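Local coordinates for protein alkaline phosphatase D (Bacillus subtilis, PDB 2YEQ) that hydrolyses phosphate esters, working as a phosphodiesterase and alkaline phosphatase with an active site that contains iron and calcium, at residues Q125-G130 / H186-S191; F334-F339 / N430-F435. One frame throughout, in Å; residues are numbered along the deposited sequence.

Contact 1: Q125-G130 / H186-S191; sequences QQYEHG and HAQYRS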
ATOM      1  N   GLN A 125       4.293  -4.910  -5.480  1.00 17.64           N
ATOM      2  CA  GLN A 125       5.682  -4.936  -5.920  1.00 17.08           C
ATOM      3  C   GLN A 125       6.267  -6.347  -6.035  1.00 17.64           C
ATOM      4  O   GLN A 125       7.354  -6.608  -5.525  1.00 19.00           O
ATOM      5  CB  GLN A 125       6.530  -4.063  -4.993  1.00 17.20           C
ATOM      6  CG  GLN A 125       6.473  -4.390  -3.511  1.00 16.85           C
ATOM      7  CD  GLN A 125       6.842  -3.232  -2.657  1.00 17.27           C
ATOM      8  OE1 GLN A 125       6.534  -2.070  -2.988  1.00 16.37           O
ATOM      9  NE2 GLN A 125       7.478  -3.513  -1.520  1.00 16.32           N
ATOM     10  N   GLN A 126       5.569  -7.215  -6.756  1.00 16.93           N
ATOM     11  CA  GLN A 126       6.001  -8.602  -6.945  1.00 18.38           C
ATOM     12  C   GLN A 126       7.478  -8.564  -7.397  1.00 19.84           C
ATOM     13  O   GLN A 126       7.797  -8.090  -8.473  1.00 21.26           O
ATOM     14  CB  GLN A 126       5.137  -9.324  -7.981  1.00 17.59           C
ATOM     15  CG  GLN A 126       4.720 -10.758  -7.634  1.00 19.28           C
ATOM     16  CD  GLN A 126       5.865 -11.788  -7.731  1.00 21.02           C
ATOM     17  OE1 GLN A 126       6.986 -11.473  -7.423  1.00 20.70           O
ATOM     18  NE2 GLN A 126       5.556 -13.027  -8.165  1.00 22.89           N
ATOM     19  N   TYR A 127       8.365  -9.060  -6.546  1.00 19.00           N
ATOM     20  CA  TYR A 127       9.816  -8.991  -6.765  1.00 18.32           C
ATOM     21  C   TYR A 127      10.239  -9.659  -8.044  1.00 19.74           C
ATOM     22  O   TYR A 127      11.169  -9.193  -8.746  1.00 17.59           O
ATOM     23  CB  TYR A 127      10.520  -9.619  -5.561  1.00 18.38           C
ATOM     24  CG  TYR A 127      12.038  -9.630  -5.538  1.00 18.26           C
ATOM     25  CD1 TYR A 127      12.757  -8.547  -5.004  1.00 19.50           C
ATOM     26  CD2 TYR A 127      12.748 -10.730  -5.987  1.00 19.54           C
ATOM     27  CE1 TYR A 127      14.137  -8.577  -4.944  1.00 20.17           C
ATOM     28  CE2 TYR A 127      14.133 -10.754  -5.938  1.00 20.23           C
ATOM     29  CZ  TYR A 127      14.817  -9.686  -5.422  1.00 20.61           C
ATOM     30  OH  TYR A 127      16.199  -9.711  -5.385  1.00 26.10           O
ATOM     31  N   GLU A 128       9.537 -10.730  -8.384  1.00 18.09           N
ATOM     32  CA  GLU A 128       9.913 -11.521  -9.546  1.00 18.70           C
ATOM     33  C   GLU A 128       9.512 -10.867 -10.869  1.00 19.81           C
ATOM     34  O   GLU A 128      10.074 -11.206 -11.925  1.00 19.74           O
ATOM     35  CB  GLU A 128       9.230 -12.890  -9.492  1.00 21.38           C
ATOM     36  CG  GLU A 128       9.496 -13.692  -8.215  1.00 21.25           C
ATOM     37  CD  GLU A 128       8.825 -15.070  -8.288  1.00 23.59           C
ATOM     38  OE1 GLU A 128       7.577 -15.145  -8.580  1.00 19.58           O
ATOM     39  OE2 GLU A 128       9.560 -16.068  -8.120  1.00 24.00           O
ATOM     40  N   HIS A 129       8.528  -9.968 -10.827  1.00 17.73           N
ATOM     41  CA  HIS A 129       7.938  -9.434 -12.060  1.00 18.51           C
ATOM     42  C   HIS A 129       8.715  -8.272 -12.690  1.00 19.52           C
ATOM     43  O   HIS A 129       8.518  -7.969 -13.868  1.00 17.37           O
ATOM     44  CB  HIS A 129       6.483  -9.031 -11.824  1.00 18.86           C
ATOM     45  CG  HIS A 129       5.585 -10.213 -11.621  1.00 20.14           C
ATOM     46  ND1 HIS A 129       4.210 -10.130 -11.646  1.00 20.86           N
ATOM     47  CD2 HIS A 129       5.880 -11.524 -11.428  1.00 19.61           C
ATOM     48  CE1 HIS A 129       3.698 -11.333 -11.449  1.00 20.53           C
ATOM     49  NE2 HIS A 129       4.690 -12.195 -11.316  1.00 19.82           N
ATOM     50  N   GLY A 130       9.592  -7.651 -11.920  1.00 19.07           N
ATOM     51  CA  GLY A 130      10.422  -6.596 -12.474  1.00 20.34           C
ATOM     52  C   GLY A 130      11.311  -5.963 -11.444  1.00 18.91           C
ATOM     53  O   GLY A 130      11.274  -6.325 -10.268  1.00 18.42           O
ATOM     54  N   HIS A 186      10.524 -10.839   3.609  1.00 17.39           N
ATOM     55  CA  HIS A 186      10.657  -9.373   3.847  1.00 18.25           C
ATOM     56  C   HIS A 186      12.090  -8.897   3.587  1.00 20.26           C
ATOM     57  O   HIS A 186      12.300  -7.861   2.969  1.00 18.34           O
ATOM     58  CB  HIS A 186      10.225  -8.922   5.239  1.00 17.29           C
ATOM     59  CG  HIS A 186       8.746  -8.705   5.372  1.00 19.49           C
ATOM     60  ND1 HIS A 186       8.045  -7.524   5.341  1.00 18.58           N
ATOM     61  CD2 HIS A 186       7.819  -9.637   5.490  1.00 19.71           C
ATOM     62  CE1 HIS A 186       6.743  -7.784   5.494  1.00 22.00           C
ATOM     63  NE2 HIS A 186       6.584  -9.067   5.544  1.00 18.74           N
ATOM     64  N   ALA A 187      13.073  -9.673   4.033  1.00 19.90           N
ATOM     65  CA  ALA A 187      14.465  -9.343   3.790  1.00 18.37           C
ATOM     66  C   ALA A 187      14.816  -9.367   2.304  1.00 19.53           C
ATOM     67  O   ALA A 187      15.583  -8.508   1.848  1.00 18.82           O
ATOM     68  CB  ALA A 187      15.381 -10.285   4.588  1.00 19.30           C
ATOM     69  N   GLN A 188      14.275 -10.318   1.539  1.00 17.84           N
ATOM     70  CA  GLN A 188      14.559 -10.371   0.109  1.00 18.30           C
ATOM     71  C   GLN A 188      14.111  -9.085  -0.581  1.00 19.55           C
ATOM     72  O   GLN A 188      14.852  -8.520  -1.373  1.00 18.95           O
ATOM     73  CB  GLN A 188      13.881 -11.549  -0.583  1.00 17.11           C
ATOM     74  CG  GLN A 188      14.047 -11.525  -2.091  1.00 17.78           C
ATOM     75  CD  GLN A 188      13.472 -12.741  -2.787  1.00 19.61           C
ATOM     76  OE1 GLN A 188      12.358 -13.177  -2.470  1.00 20.63           O
ATOM     77  NE2 GLN A 188      14.222 -13.291  -3.761  1.00 16.39           N
ATOM     78  N   TYR A 189      12.874  -8.681  -0.311  1.00 18.72           N
ATOM     79  CA  TYR A 189      12.271  -7.484  -0.918  1.00 17.94           C
ATOM     80  C   TYR A 189      12.972  -6.211  -0.467  1.00 17.83           C
ATOM     81  O   TYR A 189      13.313  -5.374  -1.285  1.00 17.58           O
ATOM     82  CB  TYR A 189      10.753  -7.400  -0.583  1.00 17.91           C
ATOM     83  CG  TYR A 189       9.878  -8.247  -1.496  1.00 17.49           C
ATOM     84  CD1 TYR A 189      10.086  -9.613  -1.624  1.00 17.84           C
ATOM     85  CD2 TYR A 189       8.814  -7.689  -2.189  1.00 17.31           C
ATOM     86  CE1 TYR A 189       9.290 -10.387  -2.444  1.00 19.06           C
ATOM     87  CE2 TYR A 189       8.015  -8.446  -3.024  1.00 16.45           C
ATOM     88  CZ  TYR A 189       8.235  -9.809  -3.125  1.00 18.12           C
ATOM     89  OH  TYR A 189       7.457 -10.569  -3.968  1.00 16.12           O
ATOM     90  N   ARG A 190      13.196  -6.092   0.841  1.00 17.34           N
ATOM     91  CA  ARG A 190      13.740  -4.899   1.454  1.00 19.14           C
ATOM     92  C   ARG A 190      15.255  -4.708   1.164  1.00 20.73           C
ATOM     93  O   ARG A 190      15.784  -3.624   1.390  1.00 23.83           O
ATOM     94  CB  ARG A 190      13.462  -4.940   2.957  1.00 18.52           C
ATOM     95  CG  ARG A 190      13.747  -3.681   3.745  1.00 20.00           C
ATOM     96  CD  ARG A 190      12.956  -2.509   3.178  1.00 20.52           C
ATOM     97  NE  ARG A 190      12.444  -1.547   4.132  1.00 21.55           N
ATOM     98  CZ  ARG A 190      11.618  -1.781   5.158  1.00 27.54           C
ATOM     99  NH1 ARG A 190      11.201  -2.999   5.479  1.00 39.45           N
ATOM    100  NH2 ARG A 190      11.246  -0.769   5.931  1.00 29.91           N
ATOM    101  N   SER A 191      15.919  -5.749   0.657  1.00 19.64           N
ATOM    102  CA  SER A 191      17.330  -5.701   0.283  1.00 21.39           C
ATOM    103  C   SER A 191      17.556  -4.867  -0.995  1.00 21.46           C
ATOM    104  O   SER A 191      18.682  -4.528  -1.320  1.00 20.93           O
ATOM    105  CB  SER A 191      17.841  -7.129  -0.019  1.00 21.06           C
ATOM    106  OG  SER A 191      18.036  -7.819   1.182  1.00 26.44           O
TER
HETATM  107  O   HOH W   1      17.048  -9.614  -2.693  1.00 30.91           O
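Y127, at the start of a turn of helical backbone angles that lacks regular helix bonds, faces Y189 on the last turn of helix 179-190, their CA atoms 6.5 Å apart. The one direct hydrogen bond between the segments joins backbone to side chain: Y127 N donates to Y189 OH over 3.1 Å, almost straight at 175°. A tyrosine suits position 189 because its hydroxyl can reach the loop amide while its ring packs on Y127 CB. H171 NE2 is also hydrogen-bonded to this hydroxyl, so two groups fix its place. Next to this bond, Y127 CB lies over one face of the Y189 ring, 3.3 Å from Y189 CZ in a CH-pi contact. The carbonyl oxygen of Q125, hydrogen-bonded to Y132 OH, comes obliquely to the same ring, 3.2 Å from Y189 CE2.

With CG anti to the backbone N (chi1 -178°), the side chain of Y127 leads to the helix, where Q188 covers one face of its ring. Q188 CG sits over the centre, 3.9 Å from the centroid of the Y127 ring. The extended chain carries Q188 NE2 to within 3.3 Å of Y127 CE2. Glutamine serves both needs: CG packs while NE2 bonds to T170 O. At the far end a water hydrogen-bonded to Y127 OH donates to Q188 O. Q126 turns its own amide back on E128: OE1 accepts from E128 N and NE2 donates to E128 OE1, which probably steadies the turn. The Q126 side chain lies about 7 Å from the bound iron.

The contact thus joins the loop between strand 117-122 and helix 133-138 to the end of helix 179-190, with Y132 against Y189 and L195 of helix 193-201 against Q125.

Contact 2: F334-F339 / N430-F435; sequences FAKWNF and NPHIQF. With EDO (1,2-ethanediol), chain B.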
ATOM      1  N   PHE A 334     -12.920   0.689  -5.114  1.00 17.51           N
ATOM      2  CA  PHE A 334     -14.079   1.204  -4.394  1.00 19.02           C
ATOM      3  C   PHE A 334     -15.278   1.533  -5.307  1.00 20.27           C
ATOM      4  O   PHE A 334     -16.440   1.289  -4.932  1.00 18.92           O
ATOM      5  CB  PHE A 334     -13.683   2.452  -3.622  1.00 19.89           C
ATOM      6  CG  PHE A 334     -14.763   3.010  -2.754  1.00 21.91           C
ATOM      7  CD1 PHE A 334     -14.974   2.512  -1.479  1.00 22.51           C
ATOM      8  CD2 PHE A 334     -15.557   4.071  -3.192  1.00 22.62           C
ATOM      9  CE1 PHE A 334     -15.978   3.035  -0.665  1.00 22.85           C
ATOM     10  CE2 PHE A 334     -16.560   4.591  -2.386  1.00 21.39           C
ATOM     11  CZ  PHE A 334     -16.771   4.088  -1.130  1.00 23.48           C
ATOM     12  N   ALA A 335     -15.010   2.120  -6.469  1.00 18.37           N
ATOM     13  CA  ALA A 335     -16.081   2.523  -7.375  1.00 20.79           C
ATOM     14  C   ALA A 335     -16.754   1.311  -7.998  1.00 22.73           C
ATOM     15  O   ALA A 335     -16.211   0.200  -7.958  1.00 22.33           O
ATOM     16  CB  ALA A 335     -15.561   3.472  -8.462  1.00 16.19           C
ATOM     17  N   LYS A 336     -17.940   1.535  -8.575  1.00 22.67           N
ATOM     18  CA  LYS A 336     -18.599   0.540  -9.416  1.00 21.72           C
ATOM     19  C   LYS A 336     -17.678   0.155 -10.559  1.00 22.19           C
ATOM     20  O   LYS A 336     -17.081   1.018 -11.215  1.00 23.00           O
ATOM     21  CB  LYS A 336     -19.940   1.088  -9.952  1.00 22.00           C
ATOM     22  CG  LYS A 336     -20.667   0.202 -10.951  1.00 23.27           C
ATOM     23  CD  LYS A 336     -21.953   0.901 -11.499  1.00 24.40           C
ATOM     24  CE  LYS A 336     -22.471   0.282 -12.803  1.00 22.84           C
ATOM     25  NZ  LYS A 336     -21.655   0.559 -14.021  1.00 23.61           N
ATOM     26  N   TRP A 337     -17.599  -1.143 -10.844  1.00 19.32           N
ATOM     27  CA  TRP A 337     -16.627  -1.651 -11.789  1.00 19.82           C
ATOM     28  C   TRP A 337     -17.171  -2.876 -12.488  1.00 21.64           C
ATOM     29  O   TRP A 337     -16.717  -4.023 -12.268  1.00 20.74           O
ATOM     30  CB  TRP A 337     -15.331  -1.945 -11.011  1.00 20.45           C
ATOM     31  CG  TRP A 337     -14.062  -2.113 -11.791  1.00 20.16           C
ATOM     32  CD1 TRP A 337     -13.731  -1.538 -12.961  1.00 21.39           C
ATOM     33  CD2 TRP A 337     -12.914  -2.874 -11.377  1.00 20.82           C
ATOM     34  NE1 TRP A 337     -12.457  -1.904 -13.328  1.00 21.57           N
ATOM     35  CE2 TRP A 337     -11.937  -2.723 -12.365  1.00 20.81           C
ATOM     36  CE3 TRP A 337     -12.635  -3.676 -10.265  1.00 21.28           C
ATOM     37  CZ2 TRP A 337     -10.701  -3.351 -12.294  1.00 22.72           C
ATOM     38  CZ3 TRP A 337     -11.410  -4.302 -10.193  1.00 22.09           C
ATOM     39  CH2 TRP A 337     -10.453  -4.129 -11.191  1.00 21.45           C
ATOM     40  N   ASN A 338     -18.149  -2.629 -13.356  1.00 22.41           N
ATOM     41  CA  ASN A 338     -18.890  -3.696 -14.034  1.00 22.33           C
ATOM     42  C   ASN A 338     -18.166  -4.208 -15.248  1.00 21.24           C
ATOM     43  O   ASN A 338     -17.958  -3.459 -16.199  1.00 23.81           O
ATOM     44  CB  ASN A 338     -20.285  -3.184 -14.429  1.00 23.00           C
ATOM     45  CG  ASN A 338     -21.196  -4.274 -14.990  1.00 26.08           C
ATOM     46  OD1 ASN A 338     -20.840  -5.481 -15.072  1.00 24.63           O
ATOM     47  ND2 ASN A 338     -22.394  -3.856 -15.370  1.00 22.56           N
ATOM     48  N   PHE A 339     -17.821  -5.497 -15.243  1.00 19.89           N
ATOM     49  CA  PHE A 339     -17.144  -6.133 -16.373  1.00 22.05           C
ATOM     50  C   PHE A 339     -18.106  -6.734 -17.390  1.00 21.98           C
ATOM     51  O   PHE A 339     -17.668  -7.186 -18.440  1.00 24.12           O
ATOM     52  CB  PHE A 339     -16.232  -7.262 -15.876  1.00 24.73           C
ATOM     53  CG  PHE A 339     -15.235  -6.826 -14.849  1.00 25.32           C
ATOM     54  CD1 PHE A 339     -14.272  -5.871 -15.162  1.00 27.96           C
ATOM     55  CD2 PHE A 339     -15.232  -7.377 -13.583  1.00 27.44           C
ATOM     56  CE1 PHE A 339     -13.338  -5.456 -14.208  1.00 28.59           C
ATOM     57  CE2 PHE A 339     -14.292  -6.978 -12.631  1.00 30.20           C
ATOM     58  CZ  PHE A 339     -13.357  -6.008 -12.942  1.00 29.77           C
ATOM     59  N   ASN A 430     -19.081   1.863 -17.627  1.00 22.65           N
ATOM     60  CA  ASN A 430     -18.856   2.512 -16.330  1.00 22.94           C
ATOM     61  C   ASN A 430     -18.453   3.984 -16.519  1.00 25.37           C
ATOM     62  O   ASN A 430     -17.285   4.331 -16.317  1.00 21.75           O
ATOM     63  CB  ASN A 430     -17.748   1.752 -15.542  1.00 21.03           C
ATOM     64  CG  ASN A 430     -18.132   0.310 -15.246  1.00 19.93           C
ATOM     65  OD1 ASN A 430     -18.883   0.061 -14.304  1.00 21.73           O
ATOM     66  ND2 ASN A 430     -17.682  -0.621 -16.083  1.00 20.01           N
ATOM     67  N   PRO A 431     -19.412   4.837 -16.907  1.00 27.46           N
ATOM     68  CA  PRO A 431     -19.087   6.213 -17.353  1.00 26.40           C
ATOM     69  C   PRO A 431     -18.544   7.125 -16.250  1.00 25.67           C
ATOM     70  O   PRO A 431     -18.035   8.198 -16.538  1.00 25.55           O
ATOM     71  CB  PRO A 431     -20.445   6.746 -17.876  1.00 28.89           C
ATOM     72  CG  PRO A 431     -21.483   5.854 -17.235  1.00 29.91           C
ATOM     73  CD  PRO A 431     -20.822   4.507 -17.189  1.00 28.47           C
ATOM     74  N   HIS A 432     -18.670   6.735 -14.992  1.00 21.99           N
ATOM     75  CA  HIS A 432     -18.009   7.451 -13.916  1.00 20.55           C
ATOM     76  C   HIS A 432     -16.465   7.307 -13.958  1.00 20.60           C
ATOM     77  O   HIS A 432     -15.756   8.093 -13.334  1.00 18.98           O
ATOM     78  CB  HIS A 432     -18.522   6.992 -12.551  1.00 23.91           C
ATOM     79  CG  HIS A 432     -18.350   5.527 -12.313  1.00 24.45           C
ATOM     80  ND1 HIS A 432     -19.170   4.581 -12.888  1.00 26.24           N
ATOM     81  CD2 HIS A 432     -17.417   4.842 -11.608  1.00 24.80           C
ATOM     82  CE1 HIS A 432     -18.753   3.373 -12.540  1.00 28.83           C
ATOM     83  NE2 HIS A 432     -17.699   3.504 -11.752  1.00 24.96           N
ATOM     84  N   ILE A 433     -15.967   6.322 -14.695  1.00 21.00           N
ATOM     85  CA  ILE A 433     -14.553   6.055 -14.786  1.00 21.97           C
ATOM     86  C   ILE A 433     -13.925   6.953 -15.871  1.00 23.72           C
ATOM     87  O   ILE A 433     -14.282   6.884 -17.049  1.00 21.84           O
ATOM     88  CB  ILE A 433     -14.239   4.553 -15.082  1.00 21.51           C
ATOM     89  CG1 ILE A 433     -14.816   3.629 -13.990  1.00 22.50           C
ATOM     90  CG2 ILE A 433     -12.725   4.339 -15.156  1.00 22.26           C
ATOM     91  CD1 ILE A 433     -14.414   2.133 -14.095  1.00 21.22           C
ATOM     92  N   GLN A 434     -12.935   7.732 -15.463  1.00 23.79           N
ATOM     93  CA  GLN A 434     -12.362   8.780 -16.306  1.00 23.86           C
ATOM     94  C   GLN A 434     -11.005   8.421 -16.895  1.00 27.69           C
ATOM     95  O   GLN A 434     -10.503   9.151 -17.752  1.00 27.17           O
ATOM     96  CB  GLN A 434     -12.199  10.051 -15.470  1.00 23.18           C
ATOM     97  CG  GLN A 434     -13.483  10.557 -14.851  1.00 25.45           C
ATOM     98  CD  GLN A 434     -14.524  10.832 -15.919  1.00 29.46           C
ATOM     99  OE1 GLN A 434     -14.248  11.566 -16.868  1.00 28.03           O
ATOM    100  NE2 GLN A 434     -15.695  10.194 -15.808  1.00 26.83           N
ATOM    101  N   PHE A 435     -10.400   7.315 -16.450  1.00 22.01           N
ATOM    102  CA  PHE A 435      -9.015   7.021 -16.818  1.00 20.85           C
ATOM    103  C   PHE A 435      -8.670   5.540 -16.665  1.00 19.38           C
ATOM    104  O   PHE A 435      -9.102   4.931 -15.712  1.00 19.75           O
ATOM    105  CB  PHE A 435      -8.096   7.845 -15.920  1.00 19.83           C
ATOM    106  CG  PHE A 435      -6.611   7.661 -16.203  1.00 20.06           C
ATOM    107  CD1 PHE A 435      -6.077   7.972 -17.438  1.00 18.87           C
ATOM    108  CD2 PHE A 435      -5.756   7.224 -15.205  1.00 20.49           C
ATOM    109  CE1 PHE A 435      -4.724   7.837 -17.683  1.00 20.45           C
ATOM    110  CE2 PHE A 435      -4.376   7.071 -15.447  1.00 19.79           C
ATOM    111  CZ  PHE A 435      -3.867   7.368 -16.667  1.00 20.25           C
TER
HETATM  112  C1  EDO B 579     -22.869   5.133 -13.150  1.00 60.81           C
HETATM  113  O1  EDO B 579     -22.189   4.087 -13.877  1.00 60.95           O
HETATM  114  C2  EDO B 579     -21.962   6.258 -12.647  1.00 55.16           C
HETATM  115  O2  EDO B 579     -21.784   6.312 -11.208  1.00 50.68           O
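N430 OD1 receives two donors from the 334-339 loop, K336 NZ at 2.8 Å and N338 N at 2.9 Å, reaching it from opposite faces of the amide plane. The lysine nitrogen stands above that plane, whereas N338 N is tilted 28° from it and bonds nearly straight. The other half of the amide answers N338 as well: N430 ND2 donates to N338 O over 2.9 Å, in its own amide plane, and also bonds to I426 O. Asparagine suits the place because its short side chain offers an acceptor and a donor to both backbone groups of one residue, and the lysine charge would probably polarise its carbonyl further.

H432 adds a bond in its ring plane, NE2 giving its proton to K336 O over 2.6 Å, though the N-H...O angle is bent to 144°. The methylenes of K336 cross the imidazole at about a right angle, with CB 3.7 Å from H432 CE1, and A335 CB meets the ring edge. A 1,2-ethanediol, probably from the crystallisation liquor, shares a hydrogen bond with H432 ND1 through O1.

Further in, I433 CD1 reaches 3.9 Å from W337 CD1, an apolar tip suited to an indole that stacks on F333 and meets W385 edge-to-face.

The arrangement is a type I beta turn, N430 to I433, with I433 N bonded to N430 O. It leads from helix 423-429 into strand 433-437, an outermost strand of the seven-stranded mixed sheet in this calcineurin-clan phosphatase domain, where Q434 and F435 form a classic beta bulge opposite A386.

Both contacts are buried and lie in the PhoD-like phosphatase region, but their centres are 31 Å apart, their nearest atoms about 16 Å, and they share no elements. Contact 1 is nearer the middle of the chain, about 14 Å from its centre, and lies near the iron and calcium site; contact 2, about 21 Å out, takes in the start of an outermost strand of the seven-stranded sheet. Their buried areas are almost equal, yet the chemistry differs. Contact 1 relies on aromatic faces and a single direct hydrogen bond between a helix end and a loop, whereas contact 2 uses four hydrogen bonds, mostly from side chains to backbone, to join an irregular loop to the turn that opens a strand.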